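Local atomic coordinates of alternansucrase (Leuconostoc mesenteroides, PDB entry 6HVG), a protein that belongs to glycoside hydrolase family 70, with a circularly permuted TIM barrel at its centre and choline-binding-type repeats towards both ends of its chain. Residues Asn514-Glu520 with Ile1253-Tyr1259; Phe534-Asp540 with Val1170-Asp1176; Asn917-Leu922 with Glu991-Leu996. Numbering follows the deposited sequence.

Contacts 1 and 2 are neighbours, with centres 13 Å apart. Contact 2 pairs two strands of a six-stranded antiparallel sheet. In contact 1, loop 1253-1259 leaves the adjacent strand 1248-1252 and meets loop 514-520. The two contacts touch where Arg1174 NE lies 2.7 Å from Glu520 O, a probable hydrogen bond. The centre of contact 3 is about 59 Å from that of contact 1 and about 58 Å from that of contact 2, across the chain's centre, beside a separate antiparallel sheet. Along the chain, contact 3 is nested within contact 2, and that within contact 1. Chain parts before and after the barrel strands thus build one region, as in the U-shaped course of family 70 enzymes.

Contact 1: residues Asn514-Glu520 with Ile1253-Tyr1259; sequences NWNKQTE and ILHRGAY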
loop_
_atom_site.group_PDB
_atom_site.type_symbol
_atom_site.label_atom_id
_atom_site.label_comp_id
_atom_site.label_asym_id
_atom_site.label_seq_id
_atom_site.Cartn_x
_atom_site.Cartn_y
_atom_site.Cartn_z
ATOM N N ASN A 514 8.101 18.397 -15.328
ATOM C CA ASN A 514 6.742 18.924 -15.400
ATOM C C ASN A 514 5.786 18.011 -16.159
ATOM O O ASN A 514 4.584 18.157 -16.050
ATOM C CB ASN A 514 6.758 20.305 -16.040
ATOM C CG ASN A 514 7.044 21.408 -15.056
ATOM O OD1 ASN A 514 6.946 21.231 -13.865
ATOM N ND2 ASN A 514 7.367 22.573 -15.565
ATOM N N TRP A 515 6.334 17.097 -16.956
ATOM C CA TRP A 515 5.549 16.174 -17.756
ATOM C C TRP A 515 5.684 14.712 -17.330
ATOM O O TRP A 515 5.433 13.783 -18.132
ATOM C CB TRP A 515 5.941 16.342 -19.231
ATOM C CG TRP A 515 5.710 17.739 -19.738
ATOM C CD1 TRP A 515 4.802 18.648 -19.258
ATOM C CD2 TRP A 515 6.388 18.390 -20.809
ATOM N NE1 TRP A 515 4.876 19.807 -19.965
ATOM C CE2 TRP A 515 5.830 19.673 -20.935
ATOM C CE3 TRP A 515 7.407 18.011 -21.684
ATOM C CZ2 TRP A 515 6.253 20.573 -21.882
ATOM C CZ3 TRP A 515 7.826 18.928 -22.649
ATOM C CH2 TRP A 515 7.250 20.186 -22.726
ATOM N N ASN A 516 6.076 14.497 -16.074
ATOM C CA ASN A 516 6.132 13.143 -15.528
ATOM C C ASN A 516 5.810 13.114 -14.027
ATOM O O ASN A 516 5.408 14.129 -13.455
ATOM C CB ASN A 516 7.444 12.447 -15.942
ATOM C CG ASN A 516 8.669 13.059 -15.324
ATOM O OD1 ASN A 516 8.628 13.660 -14.247
ATOM N ND2 ASN A 516 9.798 12.882 -15.990
ATOM N N LYS A 517 5.971 11.966 -13.390
ATOM C CA LYS A 517 5.562 11.788 -11.995
ATOM C C LYS A 517 6.397 12.534 -10.956
ATOM O O LYS A 517 6.000 12.631 -9.786
ATOM C CB LYS A 517 5.573 10.294 -11.626
ATOM C CG LYS A 517 6.952 9.729 -11.278
ATOM C CD LYS A 517 6.894 8.233 -11.014
ATOM C CE LYS A 517 8.263 7.681 -10.650
ATOM N NZ LYS A 517 8.337 6.216 -10.933
ATOM N N GLN A 518 7.553 13.044 -11.359
ATOM C CA GLN A 518 8.417 13.808 -10.456
ATOM C C GLN A 518 7.711 15.035 -9.881
ATOM O O GLN A 518 7.958 15.440 -8.744
ATOM C CB GLN A 518 9.686 14.214 -11.178
ATOM C CG GLN A 518 10.538 13.028 -11.593
ATOM C CD GLN A 518 11.859 13.423 -12.208
ATOM O OE1 GLN A 518 12.151 14.608 -12.424
ATOM N NE2 GLN A 518 12.657 12.417 -12.531
ATOM N N THR A 519 6.794 15.598 -10.661
ATOM C CA THR A 519 5.963 16.692 -10.184
ATOM C C THR A 519 4.627 16.230 -9.632
ATOM O O THR A 519 3.759 17.048 -9.403
ATOM C CB THR A 519 5.736 17.719 -11.308
ATOM O OG1 THR A 519 5.267 17.065 -12.498
ATOM C CG2 THR A 519 7.035 18.436 -11.595
ATOM N N GLU A 520 4.465 14.919 -9.450
ATOM C CA GLU A 520 3.226 14.355 -8.902
ATOM C C GLU A 520 3.370 13.881 -7.449
ATOM O O GLU A 520 2.407 13.418 -6.861
ATOM C CB GLU A 520 2.699 13.214 -9.787
ATOM C CG GLU A 520 2.236 13.688 -11.150
ATOM C CD GLU A 520 1.621 12.600 -11.983
ATOM O OE1 GLU A 520 1.721 11.437 -11.595
ATOM O OE2 GLU A 520 1.055 12.907 -13.051
ATOM N N ILE A 1253 -2.518 8.677 -9.336
ATOM C CA ILE A 1253 -1.684 9.512 -10.175
ATOM C C ILE A 1253 -1.306 8.788 -11.469
ATOM O O ILE A 1253 -0.948 7.617 -11.440
ATOM C CB ILE A 1253 -0.416 9.999 -9.446
ATOM C CG1 ILE A 1253 0.446 8.840 -8.968
ATOM C CG2 ILE A 1253 -0.779 10.915 -8.307
ATOM C CD1 ILE A 1253 1.716 9.269 -8.270
ATOM N N LEU A 1254 -1.399 9.498 -12.593
ATOM C CA LEU A 1254 -1.209 8.899 -13.913
ATOM C C LEU A 1254 0.145 9.158 -14.558
ATOM O O LEU A 1254 0.337 8.812 -15.731
ATOM C CB LEU A 1254 -2.319 9.368 -14.869
ATOM C CG LEU A 1254 -3.753 9.038 -14.433
ATOM C CD1 LEU A 1254 -4.734 9.330 -15.546
ATOM C CD2 LEU A 1254 -3.899 7.588 -14.036
ATOM N N HIS A 1255 1.075 9.748 -13.800
ATOM C CA HIS A 1255 2.470 9.942 -14.251
ATOM C C HIS A 1255 2.611 10.889 -15.463
ATOM O O HIS A 1255 3.515 10.749 -16.294
ATOM C CB HIS A 1255 3.125 8.586 -14.578
ATOM C CG HIS A 1255 3.238 7.669 -13.407
ATOM N ND1 HIS A 1255 3.980 6.509 -13.447
ATOM C CD2 HIS A 1255 2.725 7.750 -12.160
ATOM C CE1 HIS A 1255 3.903 5.905 -12.276
ATOM N NE2 HIS A 1255 3.155 6.642 -11.476
ATOM N N ARG A 1256 1.706 11.842 -15.559
ATOM C CA ARG A 1256 1.656 12.713 -16.721
ATOM C C ARG A 1256 2.302 14.079 -16.473
ATOM O O ARG A 1256 2.816 14.696 -17.418
ATOM C CB ARG A 1256 0.210 12.874 -17.186
ATOM C CG ARG A 1256 -0.211 11.687 -18.016
ATOM C CD ARG A 1256 -1.689 11.659 -18.323
ATOM N NE ARG A 1256 -1.984 10.487 -19.135
ATOM C CZ ARG A 1256 -3.200 10.018 -19.389
ATOM N NH1 ARG A 1256 -4.269 10.611 -18.893
ATOM N NH2 ARG A 1256 -3.350 8.946 -20.150
ATOM N N GLY A 1257 2.247 14.542 -15.224
ATOM C CA GLY A 1257 2.937 15.740 -14.821
ATOM C C GLY A 1257 1.989 16.828 -14.358
ATOM O O GLY A 1257 0.811 16.849 -14.736
ATOM N N ALA A 1258 2.510 17.732 -13.532
ATOM C CA ALA A 1258 1.719 18.840 -13.036
ATOM C C ALA A 1258 1.329 19.814 -14.147
ATOM O O ALA A 1258 0.287 20.474 -14.064
ATOM C CB ALA A 1258 2.485 19.576 -11.956
ATOM N N TYR A 1259 2.170 19.925 -15.183
ATOM C CA TYR A 1259 1.911 20.895 -16.272
ATOM C C TYR A 1259 2.012 20.260 -17.651
ATOM O O TYR A 1259 2.609 20.818 -18.555
ATOM C CB TYR A 1259 2.840 22.103 -16.135
ATOM C CG TYR A 1259 2.650 22.821 -14.820
ATOM C CD1 TYR A 1259 1.516 23.585 -14.601
ATOM C CD2 TYR A 1259 3.592 22.716 -13.786
ATOM C CE1 TYR A 1259 1.316 24.231 -13.398
ATOM C CE2 TYR A 1259 3.404 23.368 -12.574
ATOM C CZ TYR A 1259 2.263 24.124 -12.386
ATOM O OH TYR A 1259 2.051 24.772 -11.183
#
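Glu520 is the main polar link between 514-520, a loop with a 3-10 turn at 517-519, and the loop 1253-1259. Its m rotamer, extended at chi2, brings the carboxylate to three backbone amides. Glu520 OE1 accepts from His1255 N at 2.9 Å. Glu520 OE2 accepts from Arg1256 N at 2.8 Å and Gly1257 N at 3.0 Å, and meets Tyr1192 OH. Thr519, in the p rotamer, accepts on OG1 from Ala1258 N at 3.0 Å; the same hydroxyl bonds Ala513 O. Lys517, p at chi1 then extended, lays CD 4.0 Å from the His1255 ring centroid, a CH-pi contact over the face. Asn516, also p, turns its OD1 back to Gln518 N at 3.1 Å, an Asx turn. Asn516 ND2 bonds the backbone O of Lys510. Tyr1259 N donates to Asn514 O at 3.1 Å. Trp515 and Tyr1259 are m at chi1. The CA-to-CB bond of Trp515 points away, but the indole end returns: Trp515 NE1 bonds Tyr1259 O weakly at 2.9 Å. A CB on Gly1257 would clash with Trp515; its backbone angles also call for glycine. The indole packs on Phe508 and Val509 of helix 499-511. Arg1256 extends to Val1193 and Asn1195 of strand 1190-1197.

Contact 2: residues Phe534-Asp540 with Val1170-Asp1176; sequences FLAYQDD and VTATRVD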
loop_
_atom_site.group_PDB
_atom_site.type_symbol
_atom_site.label_atom_id
_atom_site.label_comp_id
_atom_site.label_asym_id
_atom_site.label_seq_id
_atom_site.Cartn_x
_atom_site.Cartn_y
_atom_site.Cartn_z
ATOM N N PHE A 534 -2.799 9.773 -4.895
ATOM C CA PHE A 534 -4.098 10.140 -5.437
ATOM C C PHE A 534 -4.241 11.613 -5.762
ATOM O O PHE A 534 -3.626 12.467 -5.106
ATOM C CB PHE A 534 -5.194 9.821 -4.433
ATOM C CG PHE A 534 -5.184 8.417 -3.949
ATOM C CD1 PHE A 534 -5.582 7.378 -4.772
ATOM C CD2 PHE A 534 -4.797 8.135 -2.671
ATOM C CE1 PHE A 534 -5.567 6.078 -4.329
ATOM C CE2 PHE A 534 -4.800 6.836 -2.214
ATOM C CZ PHE A 534 -5.194 5.811 -3.044
ATOM N N LEU A 535 -5.132 11.880 -6.722
ATOM C CA LEU A 535 -5.560 13.210 -7.099
ATOM C C LEU A 535 -7.055 13.346 -6.855
ATOM O O LEU A 535 -7.821 12.510 -7.295
ATOM C CB LEU A 535 -5.320 13.436 -8.576
ATOM C CG LEU A 535 -3.868 13.407 -9.041
ATOM C CD1 LEU A 535 -3.801 13.569 -10.556
ATOM C CD2 LEU A 535 -3.091 14.496 -8.346
ATOM N N ALA A 536 -7.471 14.389 -6.137
ATOM C CA ALA A 536 -8.889 14.650 -5.951
ATOM C C ALA A 536 -9.340 15.684 -6.983
ATOM O O ALA A 536 -8.738 16.741 -7.102
ATOM C CB ALA A 536 -9.159 15.152 -4.555
ATOM N N TYR A 537 -10.404 15.381 -7.718
ATOM C CA TYR A 537 -10.942 16.306 -8.685
ATOM C C TYR A 537 -11.724 17.413 -7.989
ATOM O O TYR A 537 -12.354 17.188 -6.953
ATOM C CB TYR A 537 -11.859 15.606 -9.689
ATOM C CG TYR A 537 -11.231 14.493 -10.499
ATOM C CD1 TYR A 537 -9.879 14.417 -10.708
ATOM C CD2 TYR A 537 -12.024 13.505 -11.075
ATOM C CE1 TYR A 537 -9.316 13.362 -11.430
ATOM C CE2 TYR A 537 -11.470 12.477 -11.822
ATOM C CZ TYR A 537 -10.113 12.416 -11.989
ATOM O OH TYR A 537 -9.566 11.401 -12.698
ATOM N N GLN A 538 -11.705 18.610 -8.591
ATOM C CA GLN A 538 -12.356 19.786 -8.001
ATOM C C GLN A 538 -13.488 20.329 -8.857
ATOM O O GLN A 538 -13.522 20.119 -10.065
ATOM C CB GLN A 538 -11.323 20.871 -7.753
ATOM C CG GLN A 538 -10.079 20.396 -7.021
ATOM C CD GLN A 538 -10.351 19.913 -5.611
ATOM O OE1 GLN A 538 -11.074 20.538 -4.850
ATOM N NE2 GLN A 538 -9.777 18.775 -5.265
ATOM N N ASP A 539 -14.430 21.003 -8.204
ATOM C CA ASP A 539 -15.525 21.719 -8.884
ATOM C C ASP A 539 -15.031 23.077 -9.309
ATOM O O ASP A 539 -14.879 23.959 -8.470
ATOM C CB ASP A 539 -16.733 21.895 -7.960
ATOM C CG ASP A 539 -17.452 20.593 -7.675
ATOM O OD1 ASP A 539 -17.211 19.582 -8.367
ATOM O OD2 ASP A 539 -18.291 20.592 -6.760
ATOM N N ASP A 540 -14.813 23.240 -10.616
ATOM C CA ASP A 540 -14.195 24.433 -11.165
ATOM C C ASP A 540 -14.903 24.795 -12.479
ATOM O O ASP A 540 -14.424 24.487 -13.578
ATOM C CB ASP A 540 -12.698 24.164 -11.348
ATOM C CG ASP A 540 -11.939 25.316 -12.008
ATOM O OD1 ASP A 540 -12.491 26.443 -12.165
ATOM O OD2 ASP A 540 -10.756 25.069 -12.350
ATOM N N VAL A 1170 -9.443 17.587 -16.082
ATOM C CA VAL A 1170 -9.992 17.830 -14.744
ATOM C C VAL A 1170 -9.129 18.869 -14.029
ATOM O O VAL A 1170 -7.998 19.129 -14.448
ATOM C CB VAL A 1170 -10.006 16.530 -13.872
ATOM C CG1 VAL A 1170 -10.749 15.405 -14.573
ATOM C CG2 VAL A 1170 -8.584 16.088 -13.498
ATOM N N THR A 1171 -9.676 19.450 -12.960
ATOM C CA THR A 1171 -8.910 20.272 -12.026
ATOM C C THR A 1171 -8.591 19.411 -10.801
ATOM O O THR A 1171 -9.499 18.958 -10.105
ATOM C CB THR A 1171 -9.697 21.521 -11.593
ATOM O OG1 THR A 1171 -9.839 22.400 -12.699
ATOM C CG2 THR A 1171 -8.955 22.271 -10.514
ATOM N N ALA A 1172 -7.308 19.216 -10.521
ATOM C CA ALA A 1172 -6.889 18.196 -9.583
ATOM C C ALA A 1172 -5.953 18.704 -8.514
ATOM O O ALA A 1172 -5.089 19.535 -8.774
ATOM C CB ALA A 1172 -6.233 17.040 -10.330
ATOM N N THR A 1173 -6.110 18.160 -7.316
ATOM C CA THR A 1173 -5.225 18.419 -6.194
ATOM C C THR A 1173 -4.652 17.102 -5.696
ATOM O O THR A 1173 -5.364 16.106 -5.629
ATOM C CB THR A 1173 -6.003 19.079 -5.047
ATOM O OG1 THR A 1173 -6.598 20.294 -5.504
ATOM C CG2 THR A 1173 -5.106 19.378 -3.858
ATOM N N ARG A 1174 -3.362 17.089 -5.355
ATOM C CA ARG A 1174 -2.691 15.889 -4.829
ATOM C C ARG A 1174 -3.086 15.646 -3.394
ATOM O O ARG A 1174 -2.941 16.517 -2.554
ATOM C CB ARG A 1174 -1.191 16.036 -4.932
ATOM C CG ARG A 1174 -0.378 14.867 -4.421
ATOM C CD ARG A 1174 -0.360 13.721 -5.424
ATOM N NE ARG A 1174 0.567 12.693 -5.000
ATOM C CZ ARG A 1174 0.339 11.867 -3.982
ATOM N NH1 ARG A 1174 -0.808 11.911 -3.288
ATOM N NH2 ARG A 1174 1.262 10.973 -3.657
ATOM N N VAL A 1175 -3.622 14.452 -3.135
ATOM C CA VAL A 1175 -4.237 14.135 -1.842
ATOM C C VAL A 1175 -3.816 12.777 -1.358
ATOM O O VAL A 1175 -3.362 11.936 -2.147
ATOM C CB VAL A 1175 -5.765 14.097 -1.924
ATOM C CG1 VAL A 1175 -6.331 15.483 -2.123
ATOM C CG2 VAL A 1175 -6.219 13.180 -3.047
ATOM N N ASP A 1176 -3.992 12.577 -0.052
ATOM C CA ASP A 1176 -3.785 11.276 0.586
ATOM C C ASP A 1176 -5.086 10.483 0.563
ATOM O O ASP A 1176 -6.088 10.946 0.008
ATOM C CB ASP A 1176 -3.227 11.432 2.008
ATOM C CG ASP A 1176 -4.175 12.139 2.971
ATOM O OD1 ASP A 1176 -5.391 12.222 2.721
ATOM O OD2 ASP A 1176 -3.710 12.592 4.034
#
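Four residue pairs join strands 534-537 and 1170-1175 in antiparallel register, from Phe534 with Val1175 to Tyr537 with Ala1172. The axes of the short segments pass 4.4 Å apart, with 138° between their N-to-C directions, so the pair is clearly twisted. Val1175 N donates to Phe534 O at 2.8 Å. Ala536 N donates to Thr1173 O at 2.8 Å, and Thr1173 N returns a bond to Ala536 O at 3.0 Å. Side chains of Phe534, Ala536, Thr1173 and Val1175 share one face. There Val1175 fills the room left by the small Ala536: its CG1 lies 3.7 Å from Ala536 CB, and its CG2 3.8 Å from Phe534 CB. On the other face, Ala1172 is the low point. Ala1172 CB is 4.1 Å from Leu535 CB. Val1170 covers the Tyr537 ring, with CG1 3.9 Å from the ring centroid, almost on its normal. Past the strand pairs, Gln538 N bonds Thr1171 O at 2.7 Å, and Thr1171 OG1 donates to Asp540 OD2 at 2.8 Å. Arg1174 reaches out to Glu520. The ring of Phe534 meets that of Phe576, and the Phe534 side chain is about 9 Å from the calcium ion held by Glu575, Asp581, Asn625 and Asp1159. These are inner strands of a six-stranded antiparallel sheet, consistent with domain B of family 70 enzymes, which is assembled from two separate parts of the chain.

Contact 3: residues Asn917-Leu922 with Glu991-Leu996; sequences NPDLKL and EMKGSL
This is a contact between a loop, 917-922, and a strand connection, 991-996, at the margin of an antiparallel beta domain, its centre about 39 Å from the centre of the chain. The segments run in opposite senses, with Pro918 nearest Gly994 (CA to CA 4.2 Å), Lys921 nearest Lys993 (CA to CA 5.6 Å) and Leu922 nearest Met992 (CA to CA 7.0 Å). Residues 917-920 form a type I beta turn, with Pro918 at phi/psi -72/-16° and Asp919 at -101/26°. It is closed by Leu920 N to Asn917 O at 3.1 Å. Asn917, t at chi1, adds an Asx turn through OD1 to Asp919 N at 3.0 Å. Residues 920-922 are extended. Opposite, Met992 (-71/90°) centres an inverse gamma turn, and Lys993 to Leu996 are extended. The backbones join through Gly994 N, which donates to Leu920 O at 3.1 Å. Gly994 CA comes within 3.5 Å of Asn917 O; a CB here would clash with that oxygen. Two apolar contacts flank this point. Pro918 CB lies 3.7 Å from Leu996 CD1, and Leu922 CD1 lies 3.9 Å from Met992 CB. Lys921 curls through three m angles to bring NZ 3.1 Å from Glu991 OE2, a salt bridge. Glu991, t at chi1 and chi2, extends to meet it. Lys993 instead pairs with Asp949. The family and the surrounding sheet suggest domain C. Loop 917-922 links strands 910-915 and 927-931, and segment 991-996 runs from the end of strand 987-991 into strand 995-997. Leu922 and Met992 both pack on Ile928 of strand 927-931.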
loop_
_atom_site.group_PDB
_atom_site.type_symbol
_atom_site.label_atom_id
_atom_site.label_comp_id
_atom_site.label_asym_id
_atom_site.label_seq_id
_atom_site.Cartn_x
_atom_site.Cartn_y
_atom_site.Cartn_z
ATOM N N ASN A 917 0.933 -24.659 21.621
ATOM C CA ASN A 917 2.258 -24.984 22.111
ATOM C C ASN A 917 2.674 -26.383 21.643
ATOM O O ASN A 917 2.255 -27.388 22.231
ATOM C CB ASN A 917 2.258 -24.890 23.631
ATOM C CG ASN A 917 3.616 -25.158 24.231
ATOM O OD1 ASN A 917 4.589 -25.456 23.521
ATOM N ND2 ASN A 917 3.692 -25.056 25.547
ATOM N N PRO A 918 3.498 -26.455 20.577
ATOM C CA PRO A 918 3.903 -27.749 20.036
ATOM C C PRO A 918 4.885 -28.498 20.936
ATOM O O PRO A 918 5.093 -29.706 20.756
ATOM C CB PRO A 918 4.569 -27.370 18.720
ATOM C CG PRO A 918 5.128 -26.023 18.970
ATOM C CD PRO A 918 4.117 -25.338 19.836
ATOM N N ASP A 919 5.487 -27.778 21.883
ATOM C CA ASP A 919 6.367 -28.373 22.885
ATOM C C ASP A 919 5.654 -28.552 24.220
ATOM O O ASP A 919 6.286 -28.579 25.268
ATOM C CB ASP A 919 7.614 -27.495 23.054
ATOM C CG ASP A 919 8.367 -27.277 21.731
ATOM O OD1 ASP A 919 8.398 -28.215 20.901
ATOM O OD2 ASP A 919 8.928 -26.180 21.519
ATOM N N LEU A 920 4.337 -28.687 24.188
ATOM C CA LEU A 920 3.565 -28.863 25.412
ATOM C C LEU A 920 3.704 -30.293 25.922
ATOM O O LEU A 920 3.447 -31.251 25.190
ATOM C CB LEU A 920 2.091 -28.532 25.149
ATOM C CG LEU A 920 1.058 -28.337 26.264
ATOM C CD1 LEU A 920 -0.150 -29.225 26.023
ATOM C CD2 LEU A 920 1.602 -28.487 27.670
ATOM N N LYS A 921 4.113 -30.422 27.181
ATOM C CA LYS A 921 4.113 -31.713 27.878
ATOM C C LYS A 921 3.351 -31.555 29.188
ATOM O O LYS A 921 3.654 -30.664 29.964
ATOM C CB LYS A 921 5.549 -32.168 28.174
ATOM C CG LYS A 921 6.456 -32.318 26.952
ATOM C CD LYS A 921 6.102 -33.523 26.088
ATOM C CE LYS A 921 6.339 -34.836 26.816
ATOM N NZ LYS A 921 6.222 -36.004 25.900
ATOM N N LEU A 922 2.377 -32.415 29.454
ATOM C CA LEU A 922 1.648 -32.337 30.729
ATOM C C LEU A 922 2.449 -32.903 31.890
ATOM O O LEU A 922 3.244 -33.827 31.712
ATOM C CB LEU A 922 0.321 -33.105 30.678
ATOM C CG LEU A 922 -0.901 -32.284 30.266
ATOM C CD1 LEU A 922 -0.899 -31.953 28.781
ATOM C CD2 LEU A 922 -2.144 -33.059 30.638
ATOM N N GLU A 991 -1.375 -39.840 24.047
ATOM C CA GLU A 991 -0.828 -38.856 24.974
ATOM C C GLU A 991 -1.364 -37.446 24.670
ATOM O O GLU A 991 -1.396 -37.039 23.511
ATOM C CB GLU A 991 0.711 -38.873 24.891
ATOM C CG GLU A 991 1.423 -38.332 26.133
ATOM C CD GLU A 991 2.910 -38.049 25.925
ATOM O OE1 GLU A 991 3.530 -38.692 25.052
ATOM O OE2 GLU A 991 3.461 -37.186 26.654
ATOM N N MET A 992 -1.781 -36.711 25.708
ATOM C CA MET A 992 -2.042 -35.262 25.601
ATOM C C MET A 992 -0.704 -34.531 25.450
ATOM O O MET A 992 -0.062 -34.120 26.424
ATOM C CB MET A 992 -2.792 -34.710 26.819
ATOM C CG MET A 992 -4.244 -35.142 26.946
ATOM S SD MET A 992 -5.404 -34.310 25.825
ATOM C CE MET A 992 -5.467 -32.673 26.582
ATOM N N LYS A 993 -0.316 -34.383 24.193
ATOM C CA LYS A 993 1.022 -34.006 23.789
ATOM C C LYS A 993 0.876 -32.951 22.701
ATOM O O LYS A 993 0.170 -33.164 21.708
ATOM C CB LYS A 993 1.731 -35.258 23.218
ATOM C CG LYS A 993 3.221 -35.141 22.945
ATOM C CD LYS A 993 3.729 -36.313 22.106
ATOM C CE LYS A 993 5.259 -36.318 21.995
ATOM N NZ LYS A 993 5.813 -35.204 21.170
ATOM N N GLY A 994 1.527 -31.810 22.877
ATOM C CA GLY A 994 1.677 -30.860 21.781
ATOM C C GLY A 994 2.507 -31.509 20.681
ATOM O O GLY A 994 3.450 -32.250 20.957
ATOM N N SER A 995 2.147 -31.254 19.431
ATOM C CA SER A 995 2.841 -31.841 18.285
ATOM C C SER A 995 3.299 -30.750 17.314
ATOM O O SER A 995 2.828 -29.607 17.377
ATOM C CB SER A 995 1.916 -32.834 17.557
ATOM O OG SER A 995 1.490 -33.905 18.404
ATOM N N LEU A 996 4.206 -31.111 16.407
ATOM C CA LEU A 996 4.667 -30.192 15.375
ATOM C C LEU A 996 4.750 -30.928 14.049
ATOM O O LEU A 996 5.529 -31.851 13.913
ATOM C CB LEU A 996 6.021 -29.580 15.774
ATOM C CG LEU A 996 6.426 -28.226 15.149
ATOM C CD1 LEU A 996 7.183 -27.353 16.142
ATOM C CD2 LEU A 996 7.279 -28.400 13.902
#